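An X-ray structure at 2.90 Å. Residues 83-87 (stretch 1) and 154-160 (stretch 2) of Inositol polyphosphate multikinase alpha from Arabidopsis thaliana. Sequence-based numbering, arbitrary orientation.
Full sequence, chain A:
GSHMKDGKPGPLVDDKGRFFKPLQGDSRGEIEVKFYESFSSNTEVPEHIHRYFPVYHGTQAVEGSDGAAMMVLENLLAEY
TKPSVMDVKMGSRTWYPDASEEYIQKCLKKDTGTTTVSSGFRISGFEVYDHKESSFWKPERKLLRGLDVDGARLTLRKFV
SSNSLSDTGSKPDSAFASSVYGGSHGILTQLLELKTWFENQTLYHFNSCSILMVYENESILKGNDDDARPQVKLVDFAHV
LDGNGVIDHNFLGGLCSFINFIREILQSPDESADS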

# COMPACT_ATOMS: atom_id res chain seq x y z
N PRO A 83 25.52 -14.67 11.97
CA PRO A 83 24.23 -14.19 11.52
C PRO A 83 23.94 -14.55 10.08
O PRO A 83 24.81 -14.40 9.23
CB PRO A 83 24.38 -12.67 11.64
CG PRO A 83 25.84 -12.42 11.37
CD PRO A 83 26.59 -13.67 11.76
N SER A 84 22.74 -15.06 9.83
CA SER A 84 22.16 -15.04 8.48
C SER A 84 21.48 -13.69 8.31
O SER A 84 20.83 -13.21 9.23
CB SER A 84 21.13 -16.15 8.31
OG SER A 84 21.72 -17.44 8.46
N VAL A 85 21.63 -13.10 7.13
CA VAL A 85 21.08 -11.77 6.86
C VAL A 85 20.38 -11.68 5.48
O VAL A 85 20.76 -12.38 4.54
CB VAL A 85 22.18 -10.68 6.99
CG1 VAL A 85 23.31 -10.97 6.04
CG2 VAL A 85 21.62 -9.31 6.71
N MET A 86 19.33 -10.86 5.37
CA MET A 86 18.64 -10.65 4.07
C MET A 86 18.17 -9.22 3.86
O MET A 86 17.59 -8.61 4.75
CB MET A 86 17.45 -11.59 3.90
CG MET A 86 16.69 -11.35 2.59
SD MET A 86 15.04 -12.09 2.55
CE MET A 86 15.42 -13.67 1.80
N ASP A 87 18.37 -8.70 2.66
CA ASP A 87 17.98 -7.33 2.37
C ASP A 87 16.97 -7.21 1.23
O ASP A 87 17.26 -7.57 0.08
CB ASP A 87 19.20 -6.44 2.14
CG ASP A 87 19.77 -6.59 0.75
OD1 ASP A 87 20.34 -7.67 0.44
OD2 ASP A 87 19.70 -5.61 -0.03
N LEU A 154 9.75 -19.10 -1.87
CA LEU A 154 10.71 -20.16 -1.56
C LEU A 154 11.94 -19.59 -0.87
O LEU A 154 12.37 -20.09 0.16
CB LEU A 154 11.13 -20.90 -2.84
CG LEU A 154 12.12 -22.04 -2.65
CD1 LEU A 154 11.40 -23.31 -2.24
CD2 LEU A 154 12.91 -22.26 -3.92
N THR A 155 12.50 -18.54 -1.47
CA THR A 155 13.64 -17.89 -0.89
C THR A 155 13.38 -17.48 0.55
O THR A 155 14.20 -17.72 1.43
CB THR A 155 14.00 -16.67 -1.67
OG1 THR A 155 14.26 -17.04 -3.02
CG2 THR A 155 15.24 -16.02 -1.08
N LEU A 156 12.22 -16.87 0.78
CA LEU A 156 11.86 -16.40 2.11
C LEU A 156 11.74 -17.53 3.08
O LEU A 156 11.71 -17.33 4.28
CB LEU A 156 10.55 -15.63 2.07
CG LEU A 156 10.66 -14.17 1.65
CD1 LEU A 156 9.29 -13.59 1.47
CD2 LEU A 156 11.42 -13.40 2.69
N ARG A 157 11.66 -18.74 2.55
CA ARG A 157 11.56 -19.92 3.39
C ARG A 157 12.93 -20.56 3.56
O ARG A 157 13.26 -21.10 4.61
CB ARG A 157 10.57 -20.92 2.80
CG ARG A 157 10.12 -21.97 3.79
CD ARG A 157 9.30 -23.04 3.11
NE ARG A 157 8.20 -22.46 2.36
CZ ARG A 157 6.96 -22.34 2.83
NH1 ARG A 157 6.68 -22.78 4.06
NH2 ARG A 157 6.01 -21.79 2.08
N LYS A 158 13.74 -20.49 2.50
CA LYS A 158 15.13 -20.87 2.60
C LYS A 158 15.75 -20.08 3.74
O LYS A 158 16.40 -20.65 4.63
CB LYS A 158 15.86 -20.54 1.30
CG LYS A 158 15.77 -21.61 0.23
CD LYS A 158 16.43 -21.13 -1.05
CE LYS A 158 16.72 -22.26 -2.01
NZ LYS A 158 17.21 -21.74 -3.32
N PHE A 159 15.48 -18.78 3.74
CA PHE A 159 16.09 -17.86 4.69
C PHE A 159 15.95 -18.32 6.15
O PHE A 159 16.70 -17.87 7.02
CB PHE A 159 15.53 -16.45 4.51
CG PHE A 159 16.12 -15.45 5.44
CD1 PHE A 159 17.36 -14.90 5.19
CD2 PHE A 159 15.43 -15.04 6.58
CE1 PHE A 159 17.92 -13.99 6.07
CE2 PHE A 159 15.99 -14.13 7.46
CZ PHE A 159 17.24 -13.61 7.20
N VAL A 160 15.00 -19.21 6.41
CA VAL A 160 14.78 -19.71 7.77
C VAL A 160 14.90 -21.23 7.87
O VAL A 160 14.21 -21.86 8.68
CB VAL A 160 13.41 -19.27 8.33
CG1 VAL A 160 13.47 -17.84 8.82
CG2 VAL A 160 12.31 -19.46 7.29

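The strand of stretch 1 meets a helix and the residues that follow it without a single hydrogen bond between them; the contact is apolar packing, burying 259 Å² in all, and most of that falls on Met-86 and Phe-159. Pro-83 opens the strand out of reach. Ser-84 follows with its CA-to-CB bond toward the other stretch, yet it is a small residue and touches lightly: its O lies 4.1 Å from CZ of Phe-159, and its CB is 4.5 Å from CE1 of the same ring. Its hydroxyl is hydrogen-bonded elsewhere in the structure, so the polar group is not left unsatisfied in this buried place.

Val-85, by the alternation of a strand, has its CA-to-CB bond away from the other stretch. What it offers is backbone: C of Val-85 comes within 3.4 Å of CE1 of Phe-159, at the edge of the ring and near its plane.

Met-86 is the centre of the contact. Its CA-to-CB bond is toward the other stretch, chi1 and chi2, both t, keep the chain extended, and chi3 of -93° turns the methyl at its end. CB of Met-86 packs 3.3 Å from CE1 of Phe-159, a tight approach, while SD lies 4.8 Å from the centroid of that ring, 22° off its normal, in an oblique sulfur-aromatic contact. Farther out, SD of Met-86 rests 3.9 Å from CD2 of Leu-156, and its CE reaches CG2 of Thr-155 at 3.7 Å. A long, unbranched side chain thus touches three residues. Thr-155 suits its place by being two-sided: its methyl meets Met-86 while OG1 is hydrogen-bonded elsewhere. Leu-156 starts sideways, but its branched apolar end brings CD2 to the sulfur. Phe-159, with chi1 t, has a ring broad enough to meet Ser-84, Val-85 and Met-86, and its N donates a hydrogen bond to O of Thr-155 at 2.8 Å, tying two of the contact residues together. Asp-87 closes the stretch beyond reach, its carboxylate satisfied elsewhere.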